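PDB 5H9D: heptaprenyl diphosphate synthase (HEPPP synthase) subunit 1 family protein from Staphylococcus aureus, which pairs with a farnesyl pyrophosphate synthetase chain in an enzyme that probably makes heptaprenyl diphosphate, a likely precursor of menaquinone side chains. Local coordinates for residues I88-F93 and L137-I142; C48-T53 and S78-T83; S98-E103 and E129-Y134; M55-D60 and I71-L76. All blocks are in the same frame, centred on the assembly; numbering follows the deposited sequence.

Interaction 1 of 4, residues I88-F93 and L137-I142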
loop_
_atom_site.group_PDB
_atom_site.type_symbol
_atom_site.label_atom_id
_atom_site.label_comp_id
_atom_site.label_asym_id
_atom_site.label_seq_id
_atom_site.Cartn_x
_atom_site.Cartn_y
_atom_site.Cartn_z
ATOM N N ILE C 88 15.130 -0.999 -13.382
ATOM C CA ILE C 88 16.346 -1.813 -13.314
ATOM C C ILE C 88 16.174 -3.103 -14.143
ATOM O O ILE C 88 17.140 -3.768 -14.513
ATOM C CB ILE C 88 16.705 -2.160 -11.853
ATOM C CG1 ILE C 88 17.191 -0.901 -11.137
ATOM C CG2 ILE C 88 17.783 -3.220 -11.811
ATOM C CD1 ILE C 88 17.718 -1.128 -9.729
ATOM N N ASN C 89 14.930 -3.458 -14.419
ATOM C CA ASN C 89 14.616 -4.607 -15.252
ATOM C C ASN C 89 15.255 -5.947 -14.900
ATOM O O ASN C 89 14.865 -6.975 -15.460
ATOM C CB ASN C 89 14.949 -4.266 -16.699
ATOM C CG ASN C 89 14.030 -4.948 -17.684
ATOM O OD1 ASN C 89 13.770 -6.158 -17.600
ATOM N ND2 ASN C 89 13.538 -4.173 -18.640
ATOM N N ASP C 90 16.244 -5.947 -14.011
ATOM C CA ASP C 90 16.874 -7.202 -13.589
ATOM C C ASP C 90 15.878 -7.890 -12.659
ATOM O O ASP C 90 15.819 -7.593 -11.465
ATOM C CB ASP C 90 18.164 -6.939 -12.816
ATOM C CG ASP C 90 18.773 -8.216 -12.244
ATOM O OD1 ASP C 90 18.013 -9.175 -11.953
ATOM O OD2 ASP C 90 20.012 -8.253 -12.072
ATOM N N LEU C 91 15.106 -8.818 -13.196
ATOM C CA LEU C 91 14.104 -9.486 -12.389
ATOM C C LEU C 91 14.624 -10.285 -11.189
ATOM O O LEU C 91 14.050 -10.194 -10.105
ATOM C CB LEU C 91 13.232 -10.365 -13.284
ATOM C CG LEU C 91 11.977 -10.860 -12.589
ATOM C CD1 LEU C 91 10.942 -11.240 -13.632
ATOM C CD2 LEU C 91 12.337 -12.035 -11.702
ATOM N N SER C 92 15.692 -11.061 -11.361
ATOM C CA SER C 92 16.230 -11.847 -10.244
ATOM C C SER C 92 16.668 -10.998 -9.064
ATOM O O SER C 92 16.625 -11.458 -7.923
ATOM C CB SER C 92 17.412 -12.711 -10.689
ATOM O OG SER C 92 16.994 -14.051 -10.876
ATOM N N PHE C 93 17.106 -9.770 -9.345
ATOM C CA PHE C 93 17.550 -8.849 -8.309
ATOM C C PHE C 93 16.379 -8.485 -7.417
ATOM O O PHE C 93 16.559 -8.238 -6.221
ATOM C CB PHE C 93 18.133 -7.586 -8.940
ATOM C CG PHE C 93 18.402 -6.478 -7.961
ATOM C CD1 PHE C 93 19.068 -6.729 -6.768
ATOM C CD2 PHE C 93 18.011 -5.179 -8.245
ATOM C CE1 PHE C 93 19.345 -5.696 -5.866
ATOM C CE2 PHE C 93 18.277 -4.140 -7.363
ATOM C CZ PHE C 93 18.948 -4.397 -6.166
ATOM N N LEU C 137 25.404 -4.539 -4.056
ATOM C CA LEU C 137 26.765 -4.566 -4.609
ATOM C C LEU C 137 27.115 -5.970 -5.141
ATOM O O LEU C 137 27.515 -6.128 -6.297
ATOM C CB LEU C 137 27.796 -4.176 -3.534
ATOM C CG LEU C 137 27.730 -2.857 -2.737
ATOM C CD1 LEU C 137 28.656 -2.943 -1.532
ATOM C CD2 LEU C 137 28.114 -1.671 -3.605
ATOM N N SER C 138 26.947 -6.988 -4.302
ATOM C CA SER C 138 27.268 -8.363 -4.688
ATOM C C SER C 138 26.340 -9.018 -5.717
ATOM O O SER C 138 26.184 -10.239 -5.744
ATOM C CB SER C 138 27.342 -9.244 -3.436
ATOM O OG SER C 138 26.096 -9.295 -2.782
ATOM N N HIS C 139 25.726 -8.211 -6.569
ATOM C CA HIS C 139 24.841 -8.744 -7.593
ATOM C C HIS C 139 25.231 -8.166 -8.937
ATOM O O HIS C 139 24.978 -8.762 -9.982
ATOM C CB HIS C 139 23.397 -8.372 -7.294
ATOM C CG HIS C 139 22.434 -8.809 -8.353
ATOM N ND1 HIS C 139 21.951 -10.098 -8.435
ATOM C CD2 HIS C 139 21.870 -8.129 -9.379
ATOM C CE1 HIS C 139 21.128 -10.191 -9.464
ATOM N NE2 HIS C 139 21.063 -9.009 -10.054
ATOM N N PHE C 140 25.860 -6.995 -8.879
ATOM C CA PHE C 140 26.300 -6.260 -10.058
ATOM C C PHE C 140 27.828 -6.224 -10.193
ATOM O O PHE C 140 28.362 -6.362 -11.294
ATOM C CB PHE C 140 25.749 -4.827 -9.993
ATOM C CG PHE C 140 24.242 -4.750 -9.963
ATOM C CD1 PHE C 140 23.491 -5.083 -11.091
ATOM C CD2 PHE C 140 23.577 -4.352 -8.807
ATOM C CE1 PHE C 140 22.103 -5.020 -11.070
ATOM C CE2 PHE C 140 22.192 -4.287 -8.774
ATOM C CZ PHE C 140 21.451 -4.622 -9.908
ATOM N N GLY C 141 28.520 -6.021 -9.072
ATOM C CA GLY C 141 29.975 -5.986 -9.079
ATOM C C GLY C 141 30.531 -7.286 -8.525
ATOM O O GLY C 141 30.971 -7.332 -7.382
ATOM N N ILE C 142 30.502 -8.332 -9.356
ATOM C CA ILE C 142 30.960 -9.694 -9.028
ATOM C C ILE C 142 30.406 -10.248 -7.704
ATOM O O ILE C 142 30.288 -9.524 -6.710
ATOM C CB ILE C 142 32.540 -9.819 -9.035
ATOM C CG1 ILE C 142 33.065 -9.888 -10.480
ATOM C CG2 ILE C 142 32.987 -11.099 -8.309
ATOM C CD1 ILE C 142 34.560 -10.246 -10.603
#
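Asp90 and His139 join the N-cap of helix 91-112 to the C-terminal part of helix 118-140. The side chains reach toward each other tip to tip. His139 CG is anti to the backbone N (chi1 176°), and the ring turns its NE2 toward the carboxylate. NE2 donates to Asp90 OD2 in a nearly straight hydrogen bond. OD2 lies at the edge of the imidazole, although carboxylate and ring planes are 44° apart. The modelled length is very short and is not reliable at this resolution. The other oxygen caps the helix: Phe93 N donates to Asp90 OD1 at 2.8 Å, from above the carboxylate plane. One carboxylate thus serves both the helix start and the histidine. An aromatic cluster of Phe93, His139 and Phe140 lies beside this polar pair. Phe140 points its edge at the face of Phe93 in a T-shaped stack, with centroids 5.1 Å apart and planes at 71°. The rim atom Phe140 CZ comes closest, 3.9 Å from Phe93 CD2. The rings of Phe93 and His139 are near parallel but slid apart, with little overlap. Phe93 CB touches His139 NE2 at 3.4 Å. Ile88 adds a looser apolar contact, CG2 to Phe140 CZ at 4.4 Å. The site is near the protein surface. Ile88 and Phe140 both pack on Ala44 of helix 43-65. Phe93 also rests on Ile135 and Thr136 of helix 118-140, while Leu91 touches Met122 of the farnesyl pyrophosphate synthetase chain.

Interaction 2 of 4, residues C48-T53 and S78-T83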
loop_
_atom_site.group_PDB
_atom_site.type_symbol
_atom_site.label_atom_id
_atom_site.label_comp_id
_atom_site.label_asym_id
_atom_site.label_seq_id
_atom_site.Cartn_x
_atom_site.Cartn_y
_atom_site.Cartn_z
ATOM N N CYS C 48 18.832 0.852 -3.702
ATOM C CA CYS C 48 19.335 0.368 -2.434
ATOM C C CYS C 48 19.318 1.461 -1.347
ATOM O O CYS C 48 19.012 1.196 -0.185
ATOM C CB CYS C 48 20.749 -0.182 -2.634
ATOM S SG CYS C 48 21.651 -0.468 -1.108
ATOM N N LEU C 49 19.648 2.696 -1.714
ATOM C CA LEU C 49 19.645 3.787 -0.738
ATOM C C LEU C 49 18.185 4.216 -0.392
ATOM O O LEU C 49 17.907 4.684 0.730
ATOM C CB LEU C 49 20.476 4.969 -1.271
ATOM C CG LEU C 49 20.601 6.228 -0.385
ATOM C CD1 LEU C 49 21.352 5.955 0.947
ATOM C CD2 LEU C 49 21.305 7.286 -1.192
ATOM N N THR C 50 17.259 4.017 -1.338
ATOM C CA THR C 50 15.846 4.362 -1.122
ATOM C C THR C 50 15.135 3.408 -0.162
ATOM O O THR C 50 14.409 3.836 0.734
ATOM C CB THR C 50 15.023 4.315 -2.411
ATOM O OG1 THR C 50 15.799 4.814 -3.501
ATOM C CG2 THR C 50 13.775 5.159 -2.257
ATOM N N ILE C 51 15.313 2.109 -0.363
ATOM C CA ILE C 51 14.650 1.181 0.520
ATOM C C ILE C 51 15.225 1.301 1.938
ATOM O O ILE C 51 14.513 1.105 2.924
ATOM C CB ILE C 51 14.707 -0.265 -0.026
ATOM C CG1 ILE C 51 13.806 -1.150 0.827
ATOM C CG2 ILE C 51 16.097 -0.785 -0.059
ATOM C CD1 ILE C 51 12.350 -0.773 0.742
ATOM N N ASP C 52 16.499 1.673 2.031
ATOM C CA ASP C 52 17.156 1.866 3.313
ATOM C C ASP C 52 16.543 3.108 3.976
ATOM O O ASP C 52 16.404 3.184 5.213
ATOM C CB ASP C 52 18.669 2.067 3.089
ATOM C CG ASP C 52 19.433 2.455 4.382
ATOM O OD1 ASP C 52 19.603 3.666 4.643
ATOM O OD2 ASP C 52 19.868 1.551 5.143
ATOM N N THR C 53 16.159 4.073 3.138
ATOM C CA THR C 53 15.573 5.332 3.599
ATOM C C THR C 53 14.147 5.185 4.150
ATOM O O THR C 53 13.852 5.628 5.271
ATOM C CB THR C 53 15.569 6.403 2.452
ATOM O OG1 THR C 53 16.904 6.612 1.980
ATOM C CG2 THR C 53 15.031 7.721 2.946
ATOM N N SER C 78 8.887 4.191 -0.287
ATOM C CA SER C 78 8.972 2.759 -0.462
ATOM C C SER C 78 8.420 2.373 -1.816
ATOM O O SER C 78 9.005 1.556 -2.512
ATOM C CB SER C 78 8.219 2.069 0.661
ATOM O OG SER C 78 8.438 0.691 0.573
ATOM N N ALA C 79 7.292 2.966 -2.189
ATOM C CA ALA C 79 6.692 2.670 -3.481
ATOM C C ALA C 79 7.666 3.199 -4.529
ATOM O O ALA C 79 7.841 2.608 -5.597
ATOM C CB ALA C 79 5.327 3.345 -3.607
ATOM N N HIS C 80 8.325 4.306 -4.206
ATOM C CA HIS C 80 9.283 4.866 -5.127
ATOM C C HIS C 80 10.343 3.813 -5.435
ATOM O O HIS C 80 10.711 3.615 -6.586
ATOM C CB HIS C 80 9.931 6.120 -4.543
ATOM C CG HIS C 80 10.964 6.723 -5.445
ATOM N ND1 HIS C 80 11.078 6.374 -6.776
ATOM C CD2 HIS C 80 11.938 7.635 -5.210
ATOM C CE1 HIS C 80 12.078 7.042 -7.320
ATOM N NE2 HIS C 80 12.616 7.813 -6.393
ATOM N N PHE C 81 10.813 3.135 -4.397
ATOM C CA PHE C 81 11.814 2.079 -4.531
ATOM C C PHE C 81 11.482 1.029 -5.586
ATOM O O PHE C 81 12.389 0.481 -6.214
ATOM C CB PHE C 81 11.998 1.365 -3.178
ATOM C CG PHE C 81 12.718 0.025 -3.263
ATOM C CD1 PHE C 81 14.111 -0.049 -3.175
ATOM C CD2 PHE C 81 11.996 -1.166 -3.376
ATOM C CE1 PHE C 81 14.766 -1.272 -3.189
ATOM C CE2 PHE C 81 12.645 -2.393 -3.391
ATOM C CZ PHE C 81 14.039 -2.443 -3.294
ATOM N N TYR C 82 10.194 0.734 -5.773
ATOM C CA TYR C 82 9.796 -0.300 -6.729
ATOM C C TYR C 82 9.685 0.189 -8.178
ATOM O O TYR C 82 9.973 -0.560 -9.118
ATOM C CB TYR C 82 8.506 -0.985 -6.216
ATOM C CG TYR C 82 7.810 -2.009 -7.118
ATOM C CD1 TYR C 82 8.524 -2.874 -7.969
ATOM C CD2 TYR C 82 6.425 -2.168 -7.047
ATOM C CE1 TYR C 82 7.864 -3.863 -8.710
ATOM C CE2 TYR C 82 5.764 -3.153 -7.778
ATOM C CZ TYR C 82 6.477 -3.994 -8.601
ATOM O OH TYR C 82 5.763 -4.962 -9.275
ATOM N N THR C 83 9.280 1.438 -8.370
ATOM C CA THR C 83 9.208 1.968 -9.725
ATOM C C THR C 83 10.633 1.856 -10.235
ATOM O O THR C 83 10.870 1.643 -11.422
ATOM C CB THR C 83 8.800 3.433 -9.730
ATOM O OG1 THR C 83 9.496 4.119 -8.684
ATOM C CG2 THR C 83 7.305 3.565 -9.524
#
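Ile51 and Phe81 lead the packing of two antiparallel helices, 43-65 and 70-88, in this all-helical fold. The short segments have axes 8.5 Å apart and cross at -160°. Thr50 and Phe81 mark the nearest backbone approach. The first kind of contact is CH-pi. Ile51 lies over one face of the Phe81 ring, with CG1 above the centre, 4.1 Å from the centroid and 11° off the normal. CG1 is anti to the backbone N (chi1 -171°), which sets it over the ring. CB lies above the CD1-CE1 bond, and CG2 stands just outside that rim. The second kind is apolar packing around this pair. Thr50 uses its methyl CG2, which comes within 4.3 Å of Phe81 CB and also of His80 CD2. No hydrogen bond crosses between the segments. Within its own helix, Thr53 OG1 donates to Leu49 O. Ile97 and Ile101 of helix 91-112 also pack on Phe81. Tyr82 faces the farnesyl pyrophosphate synthetase chain and hydrogen-bonds His130 there. On the Ser78 side, the tip atom Ile51 CD1 lies 4.2 Å from Ser78 OG.

Interaction 3 of 4, residues S98-E103 and E129-Y134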
loop_
_atom_site.group_PDB
_atom_site.type_symbol
_atom_site.label_atom_id
_atom_site.label_comp_id
_atom_site.label_asym_id
_atom_site.label_seq_id
_atom_site.Cartn_x
_atom_site.Cartn_y
_atom_site.Cartn_z
ATOM N N SER C 98 13.796 -8.446 -2.320
ATOM C CA SER C 98 12.580 -8.460 -1.510
ATOM C C SER C 98 12.688 -9.559 -0.485
ATOM O O SER C 98 12.002 -9.525 0.531
ATOM C CB SER C 98 11.298 -8.615 -2.348
ATOM O OG SER C 98 11.279 -9.791 -3.125
ATOM N N LYS C 99 13.571 -10.522 -0.739
ATOM C CA LYS C 99 13.805 -11.609 0.215
ATOM C C LYS C 99 14.496 -10.967 1.429
ATOM O O LYS C 99 14.308 -11.393 2.578
ATOM C CB LYS C 99 14.705 -12.677 -0.422
ATOM C CG LYS C 99 15.272 -13.723 0.545
ATOM C CD LYS C 99 16.844 -13.847 0.485
ATOM C CE LYS C 99 17.629 -12.685 1.182
ATOM N NZ LYS C 99 17.419 -12.546 2.668
ATOM N N ALA C 100 15.281 -9.922 1.150
ATOM C CA ALA C 100 16.013 -9.179 2.172
ATOM C C ALA C 100 15.088 -8.244 2.954
ATOM O O ALA C 100 15.197 -8.152 4.195
ATOM C CB ALA C 100 17.161 -8.382 1.531
ATOM N N ILE C 101 14.188 -7.556 2.251
ATOM C CA ILE C 101 13.265 -6.680 2.933
ATOM C C ILE C 101 12.387 -7.438 3.953
ATOM O O ILE C 101 12.269 -7.006 5.097
ATOM C CB ILE C 101 12.368 -5.893 1.933
ATOM C CG1 ILE C 101 13.239 -4.966 1.068
ATOM C CG2 ILE C 101 11.399 -4.989 2.702
ATOM C CD1 ILE C 101 12.494 -4.249 -0.021
ATOM N N VAL C 102 11.781 -8.565 3.585
ATOM C CA VAL C 102 10.962 -9.237 4.598
ATOM C C VAL C 102 11.830 -9.679 5.769
ATOM O O VAL C 102 11.402 -9.613 6.905
ATOM C CB VAL C 102 10.078 -10.477 4.044
ATOM C CG1 VAL C 102 10.206 -10.635 2.554
ATOM C CG2 VAL C 102 10.410 -11.756 4.779
ATOM N N GLU C 103 13.061 -10.083 5.499
ATOM C CA GLU C 103 13.959 -10.517 6.567
ATOM C C GLU C 103 14.341 -9.395 7.535
ATOM O O GLU C 103 14.305 -9.548 8.769
ATOM C CB GLU C 103 15.215 -11.130 5.966
ATOM C CG GLU C 103 16.273 -11.416 6.996
ATOM C CD GLU C 103 17.334 -12.361 6.497
ATOM O OE1 GLU C 103 17.645 -12.303 5.283
ATOM O OE2 GLU C 103 17.856 -13.149 7.325
ATOM N N GLU C 129 22.059 -3.935 9.195
ATOM C CA GLU C 129 22.940 -2.870 8.760
ATOM C C GLU C 129 23.723 -3.008 7.458
ATOM O O GLU C 129 24.192 -2.023 6.944
ATOM C CB GLU C 129 23.901 -2.559 9.868
ATOM C CG GLU C 129 24.012 -1.103 10.083
ATOM C CD GLU C 129 22.772 -0.533 10.710
ATOM O OE1 GLU C 129 22.421 -0.977 11.835
ATOM O OE2 GLU C 129 22.156 0.357 10.072
ATOM N N THR C 130 23.827 -4.212 6.908
ATOM C CA THR C 130 24.607 -4.450 5.690
ATOM C C THR C 130 23.867 -5.132 4.542
ATOM O O THR C 130 24.240 -4.985 3.381
ATOM C CB THR C 130 25.851 -5.343 6.005
ATOM O OG1 THR C 130 25.418 -6.588 6.584
ATOM C CG2 THR C 130 26.791 -4.644 6.972
ATOM N N LEU C 131 22.825 -5.885 4.890
ATOM C CA LEU C 131 22.017 -6.643 3.940
ATOM C C LEU C 131 21.644 -5.913 2.666
ATOM O O LEU C 131 21.903 -6.433 1.585
ATOM C CB LEU C 131 20.763 -7.148 4.635
ATOM C CG LEU C 131 20.074 -8.396 4.077
ATOM C CD1 LEU C 131 21.101 -9.518 3.875
ATOM C CD2 LEU C 131 18.958 -8.837 5.043
ATOM N N PHE C 132 21.052 -4.723 2.741
ATOM C CA PHE C 132 20.710 -4.066 1.486
ATOM C C PHE C 132 21.917 -3.767 0.623
ATOM O O PHE C 132 21.915 -4.086 -0.554
ATOM C CB PHE C 132 19.895 -2.793 1.705
ATOM C CG PHE C 132 18.518 -3.057 2.236
ATOM C CD1 PHE C 132 17.851 -4.238 1.901
ATOM C CD2 PHE C 132 17.905 -2.153 3.107
ATOM C CE1 PHE C 132 16.607 -4.522 2.426
ATOM C CE2 PHE C 132 16.654 -2.432 3.634
ATOM C CZ PHE C 132 16.004 -3.625 3.293
ATOM N N PRO C 133 22.955 -3.131 1.181
ATOM C CA PRO C 133 24.106 -2.872 0.309
ATOM C C PRO C 133 24.835 -4.159 -0.074
ATOM O O PRO C 133 25.235 -4.322 -1.225
ATOM C CB PRO C 133 24.972 -1.907 1.129
ATOM C CG PRO C 133 24.524 -2.113 2.534
ATOM C CD PRO C 133 23.041 -2.348 2.423
ATOM N N TYR C 134 24.983 -5.081 0.877
ATOM C CA TYR C 134 25.656 -6.350 0.606
ATOM C C TYR C 134 25.102 -7.008 -0.635
ATOM O O TYR C 134 25.867 -7.349 -1.531
ATOM C CB TYR C 134 25.525 -7.322 1.793
ATOM C CG TYR C 134 25.964 -8.756 1.495
ATOM C CD1 TYR C 134 25.159 -9.615 0.741
ATOM C CD2 TYR C 134 27.191 -9.248 1.950
ATOM C CE1 TYR C 134 25.563 -10.921 0.444
ATOM C CE2 TYR C 134 27.606 -10.562 1.657
ATOM C CZ TYR C 134 26.783 -11.387 0.901
ATOM O OH TYR C 134 27.176 -12.667 0.578
#
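Phe132 crosses Ile101 at about a right angle where antiparallel helices 91-112 and 118-140 pack. The segment axes run 9.9 Å apart at 169°. Phe132 CG is anti to the carbonyl carbon (chi1 -68°), and the far end of the ring points into the other helix. Its CE1 meets Ile101 CG1 at 3.7 Å. Ala100 CB lies at the ring edge, 4.0 Å from Phe132 CE1. The same methyl also meets Leu131, 3.9 Å from CG. Ala100 thus serves both large side chains. Leu131 crosses Glu103 at about a right angle, and its CD2 touches Glu103 OE1 at 3.7 Å. Glu103 is a buried residue, and its carboxylate has charged partners. Lys99 NZ makes a salt bridge to OE1 at 2.6 Å, and Lys127 makes another to OE2. Helix 118-140 is kinked here: Phe132 N makes no bond to the turn before, and Pro133 has no N-H to offer. Phe132 also packs on Cys48, Ile51 and Met55 of helix 43-65. The contact is mostly apolar, and no hydrogen bond crosses it. The two lysines would be expected to stabilise the negative charge of Glu103.

Interaction 4 of 4, residues M55-D60 and I71-L76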
loop_
_atom_site.group_PDB
_atom_site.type_symbol
_atom_site.label_atom_id
_atom_site.label_comp_id
_atom_site.label_asym_id
_atom_site.label_seq_id
_atom_site.Cartn_x
_atom_site.Cartn_y
_atom_site.Cartn_z
ATOM N N MET C 55 12.566 2.471 5.125
ATOM C CA MET C 55 12.711 1.593 6.280
ATOM C C MET C 55 13.180 2.332 7.552
ATOM O O MET C 55 12.569 2.215 8.616
ATOM C CB MET C 55 13.686 0.469 5.931
ATOM C CG MET C 55 13.212 -0.503 4.834
ATOM S SD MET C 55 11.878 -1.506 5.407
ATOM C CE MET C 55 10.417 -0.590 4.789
ATOM N N ARG C 56 14.255 3.110 7.449
ATOM C CA ARG C 56 14.740 3.845 8.625
ATOM C C ARG C 56 13.782 4.979 9.026
ATOM O O ARG C 56 13.737 5.382 10.201
ATOM C CB ARG C 56 16.141 4.401 8.375
ATOM C CG ARG C 56 16.678 5.195 9.554
ATOM C CD ARG C 56 18.137 5.618 9.393
ATOM N NE ARG C 56 18.997 4.494 9.025
ATOM C CZ ARG C 56 19.325 4.194 7.773
ATOM N NH1 ARG C 56 18.867 4.949 6.777
ATOM N NH2 ARG C 56 20.090 3.134 7.517
ATOM N N HIS C 57 13.011 5.482 8.047
ATOM C CA HIS C 57 12.052 6.548 8.302
ATOM C C HIS C 57 10.883 6.020 9.092
ATOM O O HIS C 57 10.467 6.632 10.061
ATOM C CB HIS C 57 11.549 7.166 7.008
ATOM C CG HIS C 57 10.806 8.454 7.208
ATOM N ND1 HIS C 57 11.296 9.476 7.992
ATOM C CD2 HIS C 57 9.634 8.902 6.703
ATOM C CE1 HIS C 57 10.462 10.499 7.962
ATOM N NE2 HIS C 57 9.444 10.176 7.184
ATOM N N LEU C 58 10.368 4.865 8.691
ATOM C CA LEU C 58 9.243 4.253 9.397
ATOM C C LEU C 58 9.709 3.790 10.771
ATOM O O LEU C 58 8.933 3.762 11.728
ATOM C CB LEU C 58 8.664 3.069 8.584
ATOM C CG LEU C 58 8.104 3.378 7.177
ATOM C CD1 LEU C 58 8.074 2.146 6.351
ATOM C CD2 LEU C 58 6.726 3.988 7.254
ATOM N N ASP C 59 10.978 3.423 10.876
ATOM C CA ASP C 59 11.493 2.999 12.168
ATOM C C ASP C 59 11.354 4.154 13.123
ATOM O O ASP C 59 10.750 4.036 14.188
ATOM C CB ASP C 59 12.965 2.642 12.078
ATOM C CG ASP C 59 13.190 1.177 11.827
ATOM O OD1 ASP C 59 12.391 0.374 12.364
ATOM O OD2 ASP C 59 14.166 0.836 11.116
ATOM N N ASP C 60 11.914 5.279 12.695
ATOM C CA ASP C 60 11.935 6.528 13.446
ATOM C C ASP C 60 10.609 7.097 13.897
ATOM O O ASP C 60 10.537 7.720 14.944
ATOM C CB ASP C 60 12.678 7.597 12.643
ATOM C CG ASP C 60 14.149 7.270 12.479
ATOM O OD1 ASP C 60 14.694 6.559 13.364
ATOM O OD2 ASP C 60 14.763 7.721 11.486
ATOM N N ILE C 71 4.012 8.125 8.216
ATOM C CA ILE C 71 4.000 6.768 7.694
ATOM C C ILE C 71 3.761 6.787 6.173
ATOM O O ILE C 71 4.416 6.046 5.426
ATOM C CB ILE C 71 2.864 5.925 8.373
ATOM C CG1 ILE C 71 3.031 5.930 9.899
ATOM C CG2 ILE C 71 2.871 4.475 7.859
ATOM C CD1 ILE C 71 1.959 5.113 10.648
ATOM N N LEU C 72 2.830 7.634 5.710
ATOM C CA LEU C 72 2.537 7.712 4.280
ATOM C C LEU C 72 3.760 8.118 3.493
ATOM O O LEU C 72 3.999 7.632 2.391
ATOM C CB LEU C 72 1.395 8.678 4.018
ATOM C CG LEU C 72 0.159 8.237 4.811
ATOM C CD1 LEU C 72 -0.885 9.318 4.773
ATOM C CD2 LEU C 72 -0.377 6.896 4.305
ATOM N N ILE C 73 4.540 9.017 4.078
ATOM C CA ILE C 73 5.767 9.499 3.477
ATOM C C ILE C 73 6.699 8.311 3.339
ATOM O O ILE C 73 7.224 8.042 2.262
ATOM C CB ILE C 73 6.447 10.519 4.385
ATOM C CG1 ILE C 73 5.453 11.605 4.775
ATOM C CG2 ILE C 73 7.622 11.127 3.682
ATOM C CD1 ILE C 73 5.061 12.512 3.637
ATOM N N GLY C 74 6.889 7.594 4.441
ATOM C CA GLY C 74 7.777 6.450 4.431
ATOM C C GLY C 74 7.377 5.430 3.405
ATOM O O GLY C 74 8.229 4.760 2.839
ATOM N N ASP C 75 6.075 5.313 3.169
ATOM C CA ASP C 75 5.551 4.366 2.203
ATOM C C ASP C 75 5.623 4.847 0.753
ATOM O O ASP C 75 5.686 4.044 -0.184
ATOM C CB ASP C 75 4.125 4.009 2.580
ATOM C CG ASP C 75 4.061 3.031 3.749
ATOM O OD1 ASP C 75 4.680 1.937 3.662
ATOM O OD2 ASP C 75 3.387 3.353 4.749
ATOM N N LEU C 76 5.612 6.158 0.559
ATOM C CA LEU C 76 5.727 6.704 -0.786
ATOM C C LEU C 76 7.155 6.420 -1.257
ATOM O O LEU C 76 7.386 5.988 -2.381
ATOM C CB LEU C 76 5.497 8.225 -0.774
ATOM C CG LEU C 76 5.778 8.942 -2.100
ATOM C CD1 LEU C 76 4.759 8.576 -3.098
ATOM C CD2 LEU C 76 5.783 10.412 -1.865
#
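The His57 ring turns an edge toward the backbone of Gly74. Gly74 N lies near the ring plane, 3.8 Å from His57 CD2, with no hydrogen bond between them. Ile73 approaches the ring obliquely, CG2 being 4.1 Å from His57 NE2. Leu58 follows, reaching over Gly74. Its CD2 does most of the touching, 3.6 Å from Ile71 O. The same methyl is 3.9 Å from Gly74 CA, and it also touches Ile71 CG2. Because Gly74 has no side chain, the leucine methyl can rest directly on the helix backbone. Leu58 and Gly74 are also the nearest backbone pair, with CA atoms 5.6 Å apart. Asp75 OD2 is near the same methyl, but it hydrogen-bonds His81 of the farnesyl pyrophosphate synthetase chain. Ile71 and Leu72 pack on Val84 and Ile85 of that chain, and Leu58 on its Asn111, so both helices of the pair meet the partner subunit here. The segment axes are 8.6 Å apart at 168°. Helices 43-65 and 70-88 form an antiparallel helical hairpin, closely packed at a glycine, within an all-helical fold consistent with the terpene synthase clan.

How the interactions relate
Interactions 2, 3 and 4 are buried, while interaction 1 lies near the surface. Interactions 2 and 4 hold the same pair, helices 43-65 and 70-88, and interaction 4 is nested inside the loop closed by interaction 2. Interactions 1 and 3 likewise share helices 91-112 and 118-140. Interactions 2 and 3 meet directly: Ile51 CG1 is 3.5 Å from Ile101 CD1. Phe132 also reaches Met55, linking interaction 3 to interaction 4. The chemistry follows depth. The three buried contacts have no hydrogen bonds between their segments and rely on packing. Interaction 1, at the helix ends, adds a histidine-carboxylate bond to its aromatic rings.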